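PDB 1XBF: clostridium acetobutylicum Q97KL0 from Clostridium acetobutylicum, which is of unknown function but belongs to the YjbQ (UPF0047) family and assembles from three copies of its chain. Local coordinates for residues 8-13 and 122-127; 39-44 and 126-131; 49-54 and 110-115; 71-76 and 83-88. All blocks are in the same frame, centred on the assembly; numbering follows the deposited sequence.

Contact 1: residues 8-13 and 122-127; sequences SLKTSN and PRDRKV. With SO4 (sulfate ion), chain D.
Ser8, Leu9 and Lys10 pair antiparallel with Lys126, Arg125 and Asp124, an edge-strand contact that joins strand 5-10, outermost in its sheet within the chain, to strand 124-133. Leu9 and Arg125 form the hydrogen-bonded pair: Leu9 N reaches Arg125 O at 2.7 Å, and Arg125 N returns to Leu9 O at 2.6 Å. Beyond the strand, Thr11 N still bonds to Arg123 O, but the return bond from Arg123 N, 2.9 Å long, goes to the Thr11 hydroxyl OG1. With chi1 at 63°, OG1 sits between the backbone N and carbonyl carbon of Thr11, facing the backbone of Arg123, and Glu118 also bonds to it. On the Leu9 face, CD2 of Leu9 meets Val127 CG1 at 3.6 Å. On the other face the aliphatic part of Lys10 crosses the Asp124 carboxylate, while Lys10 NZ turns back to Thr11 O at 3.1 Å. The Arg123 and Arg125 guanidiniums overlap with an offset, NH1 of Arg125 over the centre of the former and CD of Arg123 over that of the latter. Each NH1 donates to a different sulfate oxygen, Arg123 to O1 and Arg125 to O3, both at 2.9 Å; Thr45 and Thr46 bond the same ion. Arg125 NH2 is anchored by Glu118 and Thr46, Arg123 NH2 by Asp120. Two close guanidiniums, backed by carboxylates, suggest a pocket suited to an anion, although this sulfate probably came from the crystallisation liquor.

Contact 2: residues 39-44 and 126-131; sequences VVFCPH and KVFVKI
Val39, Val40 and Phe41 pair with Lys130, Val129 and Phe128 in the middle of the antiparallel five-stranded sheet, where strand 124-133 lies between strands 5-10 and 37-41. The backbone bonds come in two reciprocal sets. Val39 and Lys130 exchange N-H and carbonyl, the bond from Val39 N to Lys130 O being 2.8 Å long and almost perfectly straight at 179°; Phe41 and Phe128 do the same. Between them lies the non-hydrogen-bonded pair of Val40 and Val129.

Apolar packing covers both faces. On the face carrying Val40 and Val129, the side chains of Val40 and Val127 cross at a slant, CG1 of Val40 meeting CG2 of Val127 at 3.7 Å; helix 21-31 covers this side. On the opposite face Phe41 and Phe128 run side by side in the same direction, CD1 of Phe41 to CD2 of Phe128 being 3.8 Å. CG of Phe41 is anti to its backbone N (chi1 -175°), whereas that of Phe128 is anti to its carbonyl carbon (chi1 -49°), which carries the Phe128 ring toward Pro43. The second subunit meets this face: its Lys107 makes a cation-pi contact with Phe128, and its Gln112 packs on Phe41 and donates through NE2 to Cys42 O.

In the loop after strand 37-41, Pro43 lies over one face of the Phe128 ring in a CH-pi contact, its CG 4.0 Å from the ring centroid. His44, about 3 Å from the bound sulfate, brings its ring edge to the backbone of Lys126, CE1 of His44 being 3.0 Å from Lys126 N.

Contact 3: residues 49-54 and 110-115; sequences ITINEN and TWQGIY
Thr50 to Glu53 and Gln112 to Tyr115 run antiparallel, their short strand axes 4.5 Å apart at the closest and 148° between directions. Two hydrogen-bonded pairs, Thr50 with Tyr115 and Asn52 with Gly113, alternate with the non-hydrogen-bonded pairs Ile51 with Ile114 and Glu53 with Gln112. Thr50 O takes the N-H of Tyr115 at 2.8 Å, and Asn52 O that of Gly113 at the same length. The ladder then continues into the loop, where Asn54 N bonds to Trp111 O at 2.7 Å.

Tyr115 makes the main side-chain contact. Its CG lies beside the backbone N (chi1 -70°), and from there the ring runs along strand 47-53 past the backbone of Asn52, on the face that carries Thr50 and Asn52. Glu53 O lies in the ring plane, at its edge, and accepts from the hydroxyl; the modelled 2.5 Å from Tyr115 OH to that oxygen is unusually short and its exact value doubtful. Strand 112-118 is the centre of a three-stranded antiparallel sheet, flanked by 16-19 and 47-53, and Phe17 of the former also meets the Tyr115 ring. On the other face CG2 of Ile49 and CG2 of Ile114 touch at 4.0 Å, both packing against strand 96-102. A water bridges Ile51 O and Gln112 NE2. The Gln112 amide is held at both ends, OE1 by Gly109 N and NE2 also by Cys42 O of the third subunit, while Thr50 OG1 and Asn52 ND2 both reach Ser91 of that subunit.

Contact 4: residues 71-76 and 83-88; sequences FPKVGD and NSHAHI
Phe71, Pro72 and Lys73, in the loop leaving helix 58-70, run past the first turn of helix 84-93 with no direct hydrogen bond to it, the nearest CA atoms being those of Lys73 and His85 at 5.6 Å. His85 makes the largest contribution. With chi1 at 65° its ring stands between the backbone N and the carbonyl carbon and turns one face to Lys73. CA of Lys73 rests on that face as a CH-pi contact, 3.9 Å from the ring centroid and 13° off its normal, and CG of Lys73 continues over it to within 3.8 Å of CE1 of His85. At the root of the ring, CB of His85 lies 3.4 Å from Pro72 O and also close to Phe71 O. A turn further along the helix, Ile88 sends its CG2 methyl almost straight down onto the Phe71 ring, 3.9 Å from the centroid and only 8° from the normal, the two side chains crossing at about a right angle. One water supplies a polar link: it accepts from His85 N and donates to Lys73 O at 2.9 Å. The contact thus folds the loop onto the helix that follows it, at the periphery of the chain. There the second subunit closes over it, with its Val70 on Phe71 and its Asn66 on Ile88, both from that subunit's helix 58-70, while Ala86 on another side of helix 84-93 packs on Phe119 of its own chain.

Overall arrangement
From the N terminus, strand 5-10 enters contact 1 and waits over a hundred residues for its partner, so that 122-127 closes the longest loop. Inside it, 39-44 opens contact 2, which ends on the same strand 124-133; the two contacts share Lys126 and Val127 and place that strand between 5-10 and 37-41. Nested within both is contact 3, which pairs 47-53 with 112-118, two of the three strands of the second sheet, and innermost is contact 4, a short loop-to-helix closure. The two sheets meet around Ile49, which packs on Val40, Cys42 and Val127. Contact 4 touches none of the others; its nearest atoms lie about 5 Å from contact 1.

Contact 1: residues 8-13 and 122-127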
# COMPACT_ATOMS: atom_id res chain seq x y z
N SER A 8 -10.50 -8.03 -17.53
CA SER A 8 -9.35 -8.53 -18.27
C SER A 8 -8.53 -7.36 -18.82
O SER A 8 -9.09 -6.39 -19.33
CB SER A 8 -9.82 -9.44 -19.40
OG SER A 8 -8.74 -9.89 -20.19
N LEU A 9 -7.21 -7.45 -18.70
CA LEU A 9 -6.31 -6.40 -19.17
C LEU A 9 -5.25 -6.94 -20.10
O LEU A 9 -4.66 -7.99 -19.84
CB LEU A 9 -5.60 -5.71 -18.00
CG LEU A 9 -6.28 -4.67 -17.12
CD1 LEU A 9 -6.66 -3.47 -17.97
CD2 LEU A 9 -7.50 -5.27 -16.46
N LYS A 10 -4.98 -6.20 -21.17
CA LYS A 10 -3.96 -6.59 -22.13
C LYS A 10 -2.89 -5.50 -22.10
O LYS A 10 -3.12 -4.39 -22.58
CB LYS A 10 -4.55 -6.70 -23.53
CG LYS A 10 -3.56 -7.15 -24.60
CD LYS A 10 -3.11 -8.59 -24.39
CE LYS A 10 -2.07 -9.02 -25.41
NZ LYS A 10 -0.78 -8.28 -25.26
N THR A 11 -1.74 -5.81 -21.52
CA THR A 11 -0.64 -4.85 -21.45
C THR A 11 0.21 -5.00 -22.70
O THR A 11 0.22 -6.07 -23.32
CB THR A 11 0.24 -5.11 -20.21
OG1 THR A 11 0.85 -6.41 -20.31
CG2 THR A 11 -0.60 -5.06 -18.95
N SER A 12 0.93 -3.95 -23.08
CA SER A 12 1.76 -4.00 -24.29
C SER A 12 3.27 -3.95 -24.07
O SER A 12 3.97 -4.91 -24.37
CB SER A 12 1.35 -2.87 -25.25
OG SER A 12 1.67 -1.60 -24.72
N ASN A 13 3.77 -2.83 -23.54
CA ASN A 13 5.20 -2.70 -23.32
C ASN A 13 5.64 -3.48 -22.08
O ASN A 13 4.81 -3.93 -21.30
CB ASN A 13 5.56 -1.22 -23.17
CG ASN A 13 6.88 -0.87 -23.84
OD1 ASN A 13 7.16 0.30 -24.11
ND2 ASN A 13 7.69 -1.88 -24.12
N PRO A 122 4.57 -7.79 -22.36
CA PRO A 122 3.12 -7.80 -22.61
C PRO A 122 2.50 -9.10 -22.12
O PRO A 122 3.03 -10.18 -22.38
CB PRO A 122 3.04 -7.68 -24.12
CG PRO A 122 4.22 -8.50 -24.56
CD PRO A 122 5.31 -8.02 -23.62
N ARG A 123 1.38 -9.00 -21.41
CA ARG A 123 0.70 -10.18 -20.88
C ARG A 123 -0.80 -9.94 -20.78
O ARG A 123 -1.26 -8.81 -20.89
CB ARG A 123 1.26 -10.54 -19.50
CG ARG A 123 2.75 -10.84 -19.48
CD ARG A 123 3.29 -11.10 -18.09
NE ARG A 123 2.84 -12.37 -17.53
CZ ARG A 123 3.29 -12.87 -16.38
NH1 ARG A 123 2.83 -14.04 -15.94
NH2 ARG A 123 4.21 -12.22 -15.68
N ASP A 124 -1.55 -11.02 -20.59
CA ASP A 124 -3.00 -10.93 -20.42
C ASP A 124 -3.18 -10.92 -18.91
O ASP A 124 -2.96 -11.94 -18.25
CB ASP A 124 -3.69 -12.15 -21.03
CG ASP A 124 -3.52 -12.23 -22.54
OD1 ASP A 124 -4.00 -11.32 -23.24
OD2 ASP A 124 -2.89 -13.20 -23.01
N ARG A 125 -3.58 -9.78 -18.36
CA ARG A 125 -3.74 -9.66 -16.92
C ARG A 125 -5.18 -9.56 -16.45
O ARG A 125 -6.11 -9.43 -17.24
CB ARG A 125 -2.98 -8.42 -16.43
CG ARG A 125 -1.52 -8.35 -16.85
CD ARG A 125 -0.67 -9.41 -16.17
NE ARG A 125 0.69 -8.92 -15.96
CZ ARG A 125 1.63 -9.59 -15.30
NH1 ARG A 125 1.36 -10.78 -14.78
NH2 ARG A 125 2.83 -9.05 -15.12
N LYS A 126 -5.35 -9.62 -15.13
CA LYS A 126 -6.66 -9.52 -14.50
C LYS A 126 -6.57 -8.51 -13.37
O LYS A 126 -5.50 -8.22 -12.84
CB LYS A 126 -7.08 -10.87 -13.91
CG LYS A 126 -7.41 -11.96 -14.92
CD LYS A 126 -8.71 -11.64 -15.66
CE LYS A 126 -9.24 -12.87 -16.38
NZ LYS A 126 -9.50 -13.98 -15.42
N VAL A 127 -7.72 -7.96 -12.99
CA VAL A 127 -7.77 -7.02 -11.89
C VAL A 127 -9.11 -7.27 -11.23
O VAL A 127 -10.13 -7.35 -11.92
CB VAL A 127 -7.64 -5.55 -12.38
CG1 VAL A 127 -8.87 -5.14 -13.17
CG2 VAL A 127 -7.42 -4.63 -11.19
S SO4 D . 2.12 -13.34 -12.17
O1 SO4 D . 2.92 -14.19 -13.05
O2 SO4 D . 2.40 -13.69 -10.77
O3 SO4 D . 2.46 -11.92 -12.41
O4 SO4 D . 0.69 -13.53 -12.46

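Contact 2: residues 39-44 and 126-131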
# COMPACT_ATOMS: atom_id res chain seq x y z
N VAL A 39 -12.47 -1.73 -3.50
CA VAL A 39 -11.17 -2.34 -3.34
C VAL A 39 -10.70 -2.87 -4.70
O VAL A 39 -11.41 -3.64 -5.34
CB VAL A 39 -11.20 -3.49 -2.32
CG1 VAL A 39 -9.86 -4.20 -2.30
CG2 VAL A 39 -11.53 -2.95 -0.94
N VAL A 40 -9.52 -2.43 -5.12
CA VAL A 40 -8.95 -2.86 -6.39
C VAL A 40 -7.75 -3.76 -6.07
O VAL A 40 -6.78 -3.32 -5.44
CB VAL A 40 -8.49 -1.65 -7.23
CG1 VAL A 40 -8.09 -2.11 -8.63
CG2 VAL A 40 -9.61 -0.61 -7.30
N PHE A 41 -7.84 -5.01 -6.48
CA PHE A 41 -6.79 -5.97 -6.19
C PHE A 41 -6.14 -6.54 -7.44
O PHE A 41 -6.82 -6.88 -8.42
CB PHE A 41 -7.36 -7.09 -5.32
CG PHE A 41 -6.35 -8.08 -4.85
CD1 PHE A 41 -5.89 -9.09 -5.69
CD2 PHE A 41 -5.83 -7.99 -3.56
CE1 PHE A 41 -4.93 -10.01 -5.25
CE2 PHE A 41 -4.87 -8.90 -3.11
CZ PHE A 41 -4.41 -9.90 -3.96
N CYS A 42 -4.82 -6.64 -7.41
CA CYS A 42 -4.05 -7.17 -8.53
C CYS A 42 -3.51 -8.54 -8.14
O CYS A 42 -2.67 -8.66 -7.24
CB CYS A 42 -2.89 -6.22 -8.87
SG CYS A 42 -1.73 -6.84 -10.10
N PRO A 43 -4.00 -9.60 -8.80
CA PRO A 43 -3.57 -10.98 -8.51
C PRO A 43 -2.23 -11.39 -9.11
O PRO A 43 -1.93 -12.57 -9.20
CB PRO A 43 -4.73 -11.81 -9.06
CG PRO A 43 -5.11 -11.05 -10.27
CD PRO A 43 -5.11 -9.60 -9.78
N HIS A 44 -1.42 -10.42 -9.52
CA HIS A 44 -0.12 -10.73 -10.11
C HIS A 44 1.04 -10.28 -9.23
O HIS A 44 0.93 -9.28 -8.51
CB HIS A 44 -0.01 -10.10 -11.50
CG HIS A 44 -1.16 -10.42 -12.39
ND1 HIS A 44 -2.36 -9.73 -12.35
CD2 HIS A 44 -1.33 -11.40 -13.31
CE1 HIS A 44 -3.21 -10.27 -13.20
NE2 HIS A 44 -2.61 -11.28 -13.80
N LYS A 126 -5.35 -9.62 -15.13
CA LYS A 126 -6.66 -9.52 -14.50
C LYS A 126 -6.57 -8.51 -13.37
O LYS A 126 -5.50 -8.22 -12.84
CB LYS A 126 -7.08 -10.87 -13.91
CG LYS A 126 -7.41 -11.96 -14.92
CD LYS A 126 -8.71 -11.64 -15.66
CE LYS A 126 -9.24 -12.87 -16.38
NZ LYS A 126 -9.50 -13.98 -15.42
N VAL A 127 -7.72 -7.96 -12.99
CA VAL A 127 -7.77 -7.02 -11.89
C VAL A 127 -9.11 -7.27 -11.23
O VAL A 127 -10.13 -7.35 -11.92
CB VAL A 127 -7.64 -5.55 -12.38
CG1 VAL A 127 -8.87 -5.14 -13.17
CG2 VAL A 127 -7.42 -4.63 -11.19
N PHE A 128 -9.11 -7.45 -9.92
CA PHE A 128 -10.35 -7.69 -9.20
C PHE A 128 -10.85 -6.41 -8.55
O PHE A 128 -10.06 -5.63 -8.01
CB PHE A 128 -10.17 -8.74 -8.09
CG PHE A 128 -9.46 -9.99 -8.53
CD1 PHE A 128 -9.57 -10.46 -9.84
CD2 PHE A 128 -8.72 -10.73 -7.61
CE1 PHE A 128 -8.97 -11.65 -10.22
CE2 PHE A 128 -8.11 -11.93 -7.98
CZ PHE A 128 -8.23 -12.39 -9.29
N VAL A 129 -12.16 -6.20 -8.60
CA VAL A 129 -12.76 -5.02 -8.01
C VAL A 129 -13.89 -5.45 -7.09
O VAL A 129 -14.85 -6.09 -7.53
CB VAL A 129 -13.32 -4.06 -9.08
CG1 VAL A 129 -13.88 -2.82 -8.43
CG2 VAL A 129 -12.23 -3.70 -10.07
N LYS A 130 -13.77 -5.14 -5.80
CA LYS A 130 -14.82 -5.50 -4.86
C LYS A 130 -15.42 -4.24 -4.26
O LYS A 130 -14.71 -3.38 -3.75
CB LYS A 130 -14.25 -6.40 -3.75
CG LYS A 130 -15.31 -6.94 -2.79
CD LYS A 130 -14.73 -8.00 -1.86
CE LYS A 130 -15.81 -8.62 -0.98
NZ LYS A 130 -16.82 -9.38 -1.76
N ILE A 131 -16.74 -4.13 -4.36
CA ILE A 131 -17.44 -2.98 -3.81
C ILE A 131 -18.02 -3.37 -2.46
O ILE A 131 -18.83 -4.30 -2.36
CB ILE A 131 -18.58 -2.53 -4.74
CG1 ILE A 131 -18.02 -2.20 -6.13
CG2 ILE A 131 -19.27 -1.30 -4.17
CD1 ILE A 131 -17.05 -1.03 -6.13

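Contact 3: residues 49-54 and 110-115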
# COMPACT_ATOMS: atom_id res chain seq x y z
N ILE A 49 -1.04 -2.14 -8.16
CA ILE A 49 -2.00 -1.06 -8.31
C ILE A 49 -1.46 0.17 -7.58
O ILE A 49 -0.91 0.05 -6.50
CB ILE A 49 -3.35 -1.40 -7.63
CG1 ILE A 49 -3.91 -2.74 -8.13
CG2 ILE A 49 -4.34 -0.27 -7.87
CD1 ILE A 49 -4.42 -2.71 -9.56
N THR A 50 -1.61 1.35 -8.16
CA THR A 50 -1.22 2.58 -7.47
C THR A 50 -2.19 3.65 -7.89
O THR A 50 -2.90 3.50 -8.89
CB THR A 50 0.22 3.07 -7.77
OG1 THR A 50 0.58 4.09 -6.81
CG2 THR A 50 0.32 3.67 -9.17
N ILE A 51 -2.23 4.73 -7.13
CA ILE A 51 -3.10 5.85 -7.44
C ILE A 51 -2.18 7.05 -7.59
O ILE A 51 -1.38 7.34 -6.69
CB ILE A 51 -4.11 6.10 -6.30
CG1 ILE A 51 -4.99 4.85 -6.10
CG2 ILE A 51 -4.94 7.31 -6.61
CD1 ILE A 51 -6.07 5.01 -5.03
N ASN A 52 -2.25 7.73 -8.73
CA ASN A 52 -1.41 8.90 -8.95
C ASN A 52 -1.99 9.81 -10.02
O ASN A 52 -3.15 9.65 -10.42
CB ASN A 52 0.02 8.47 -9.31
CG ASN A 52 1.07 9.45 -8.78
OD1 ASN A 52 1.12 10.61 -9.20
ND2 ASN A 52 1.90 8.98 -7.85
N GLU A 53 -1.19 10.77 -10.49
CA GLU A 53 -1.63 11.74 -11.48
C GLU A 53 -2.24 11.14 -12.74
O GLU A 53 -1.61 10.32 -13.41
CB GLU A 53 -0.49 12.69 -11.86
CG GLU A 53 -0.90 13.77 -12.88
CD GLU A 53 -0.91 15.18 -12.29
OE1 GLU A 53 -1.45 15.38 -11.18
OE2 GLU A 53 -0.37 16.09 -12.94
N ASN A 54 -3.45 11.59 -13.06
CA ASN A 54 -4.22 11.13 -14.22
C ASN A 54 -4.03 12.02 -15.45
O ASN A 54 -4.39 11.64 -16.56
CB ASN A 54 -5.71 11.12 -13.84
CG ASN A 54 -6.52 10.14 -14.67
OD1 ASN A 54 -6.33 10.03 -15.88
ND2 ASN A 54 -7.44 9.43 -14.02
N THR A 110 -9.03 15.48 -7.98
CA THR A 110 -9.38 15.91 -9.33
C THR A 110 -8.64 15.14 -10.42
O THR A 110 -9.26 14.57 -11.32
CB THR A 110 -9.08 17.40 -9.54
OG1 THR A 110 -9.67 18.16 -8.48
CG2 THR A 110 -9.65 17.88 -10.87
N TRP A 111 -7.31 15.13 -10.34
CA TRP A 111 -6.53 14.41 -11.33
C TRP A 111 -5.83 13.21 -10.72
O TRP A 111 -4.67 12.90 -11.02
CB TRP A 111 -5.52 15.36 -11.99
CG TRP A 111 -6.20 16.41 -12.82
CD1 TRP A 111 -6.48 17.70 -12.46
CD2 TRP A 111 -6.72 16.25 -14.15
NE1 TRP A 111 -7.14 18.35 -13.48
CE2 TRP A 111 -7.30 17.48 -14.53
CE3 TRP A 111 -6.74 15.17 -15.06
CZ2 TRP A 111 -7.90 17.67 -15.79
CZ3 TRP A 111 -7.34 15.36 -16.30
CH2 TRP A 111 -7.91 16.60 -16.66
N GLN A 112 -6.56 12.53 -9.85
CA GLN A 112 -6.06 11.34 -9.18
C GLN A 112 -6.70 10.14 -9.87
O GLN A 112 -7.90 9.94 -9.77
CB GLN A 112 -6.45 11.38 -7.70
CG GLN A 112 -5.76 10.35 -6.83
CD GLN A 112 -6.12 10.49 -5.36
OE1 GLN A 112 -7.28 10.67 -5.01
NE2 GLN A 112 -5.12 10.39 -4.49
N GLY A 113 -5.89 9.37 -10.59
CA GLY A 113 -6.41 8.20 -11.28
C GLY A 113 -5.89 6.90 -10.70
O GLY A 113 -4.86 6.87 -10.02
N ILE A 114 -6.61 5.81 -10.97
CA ILE A 114 -6.21 4.49 -10.48
C ILE A 114 -5.48 3.76 -11.61
O ILE A 114 -6.02 3.59 -12.71
CB ILE A 114 -7.43 3.65 -10.06
CG1 ILE A 114 -8.26 4.42 -9.03
CG2 ILE A 114 -6.96 2.32 -9.47
CD1 ILE A 114 -9.65 3.84 -8.79
N TYR A 115 -4.26 3.30 -11.31
CA TYR A 115 -3.42 2.61 -12.30
C TYR A 115 -3.08 1.17 -12.02
O TYR A 115 -2.89 0.76 -10.88
CB TYR A 115 -2.08 3.33 -12.44
CG TYR A 115 -2.12 4.67 -13.11
CD1 TYR A 115 -2.25 4.78 -14.50
CD2 TYR A 115 -2.00 5.85 -12.37
CE1 TYR A 115 -2.24 6.03 -15.12
CE2 TYR A 115 -1.99 7.10 -12.98
CZ TYR A 115 -2.11 7.18 -14.35
OH TYR A 115 -2.11 8.43 -14.94
O HOH W 1 -2.38 9.69 -5.46

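Contact 4: residues 71-76 and 83-88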
# COMPACT_ATOMS: atom_id res chain seq x y z
N PHE A 71 16.04 0.21 -9.53
CA PHE A 71 15.98 -1.25 -9.51
C PHE A 71 16.03 -1.71 -10.96
O PHE A 71 15.01 -2.08 -11.55
CB PHE A 71 14.67 -1.72 -8.86
CG PHE A 71 14.52 -1.29 -7.43
CD1 PHE A 71 15.31 -1.86 -6.43
CD2 PHE A 71 13.62 -0.28 -7.08
CE1 PHE A 71 15.20 -1.43 -5.10
CE2 PHE A 71 13.51 0.15 -5.75
CZ PHE A 71 14.30 -0.43 -4.76
N PRO A 72 17.23 -1.70 -11.57
CA PRO A 72 17.43 -2.12 -12.96
C PRO A 72 17.07 -3.57 -13.26
O PRO A 72 17.00 -4.41 -12.36
CB PRO A 72 18.91 -1.82 -13.21
CG PRO A 72 19.51 -2.09 -11.88
CD PRO A 72 18.53 -1.44 -10.92
N LYS A 73 16.88 -3.84 -14.55
CA LYS A 73 16.52 -5.17 -15.03
C LYS A 73 17.66 -6.16 -14.79
O LYS A 73 17.42 -7.33 -14.52
CB LYS A 73 16.19 -5.10 -16.52
CG LYS A 73 15.65 -6.38 -17.11
CD LYS A 73 15.01 -6.13 -18.47
CE LYS A 73 14.31 -7.37 -19.00
NZ LYS A 73 13.57 -7.08 -20.26
N VAL A 74 18.90 -5.67 -14.88
CA VAL A 74 20.06 -6.52 -14.65
C VAL A 74 20.75 -6.13 -13.35
O VAL A 74 20.95 -4.94 -13.07
CB VAL A 74 21.08 -6.41 -15.82
CG1 VAL A 74 20.39 -6.74 -17.13
CG2 VAL A 74 21.69 -5.02 -15.87
N GLY A 75 21.12 -7.13 -12.56
CA GLY A 75 21.79 -6.85 -11.30
C GLY A 75 21.95 -8.06 -10.40
O GLY A 75 22.01 -9.19 -10.87
N ASP A 76 22.01 -7.81 -9.09
CA ASP A 76 22.20 -8.87 -8.11
C ASP A 76 20.92 -9.67 -7.90
O ASP A 76 20.30 -9.61 -6.84
CB ASP A 76 22.66 -8.26 -6.78
CG ASP A 76 23.18 -9.30 -5.81
OD1 ASP A 76 23.19 -10.51 -6.16
OD2 ASP A 76 23.59 -8.92 -4.69
N ASN A 83 13.00 -11.12 -14.25
CA ASN A 83 11.91 -10.21 -13.88
C ASN A 83 11.81 -10.02 -12.37
O ASN A 83 10.75 -9.71 -11.83
CB ASN A 83 10.57 -10.70 -14.45
CG ASN A 83 10.15 -12.05 -13.91
OD1 ASN A 83 10.88 -12.67 -13.13
ND2 ASN A 83 8.97 -12.51 -14.32
N SER A 84 12.95 -10.20 -11.70
CA SER A 84 13.02 -10.03 -10.27
C SER A 84 12.79 -8.54 -9.98
O SER A 84 12.18 -8.18 -8.97
CB SER A 84 14.40 -10.46 -9.77
OG SER A 84 14.51 -10.35 -8.37
N HIS A 85 13.26 -7.69 -10.88
CA HIS A 85 13.09 -6.25 -10.71
C HIS A 85 11.60 -5.91 -10.74
O HIS A 85 11.16 -4.97 -10.07
CB HIS A 85 13.81 -5.48 -11.82
CG HIS A 85 13.26 -5.73 -13.18
ND1 HIS A 85 13.14 -6.99 -13.72
CD2 HIS A 85 12.79 -4.88 -14.12
CE1 HIS A 85 12.63 -6.91 -14.93
NE2 HIS A 85 12.41 -5.64 -15.20
N ALA A 86 10.82 -6.67 -11.50
CA ALA A 86 9.38 -6.46 -11.59
C ALA A 86 8.71 -6.86 -10.28
O ALA A 86 7.73 -6.23 -9.87
CB ALA A 86 8.79 -7.27 -12.75
N HIS A 87 9.22 -7.91 -9.64
CA HIS A 87 8.68 -8.38 -8.37
C HIS A 87 8.89 -7.32 -7.30
O HIS A 87 8.04 -7.10 -6.45
CB HIS A 87 9.35 -9.68 -7.91
CG HIS A 87 8.86 -10.91 -8.61
ND1 HIS A 87 9.60 -11.58 -9.57
CD2 HIS A 87 7.69 -11.58 -8.51
CE1 HIS A 87 8.91 -12.60 -10.02
NE2 HIS A 87 7.74 -12.63 -9.40
N ILE A 88 10.04 -6.66 -7.35
CA ILE A 88 10.35 -5.64 -6.35
C ILE A 88 9.41 -4.45 -6.51
O ILE A 88 8.80 -4.00 -5.55
CB ILE A 88 11.79 -5.14 -6.50
CG1 ILE A 88 12.76 -6.29 -6.20
CG2 ILE A 88 12.04 -3.95 -5.54
CD1 ILE A 88 14.22 -6.00 -6.57
O HOH W 2 15.34 -8.40 -12.78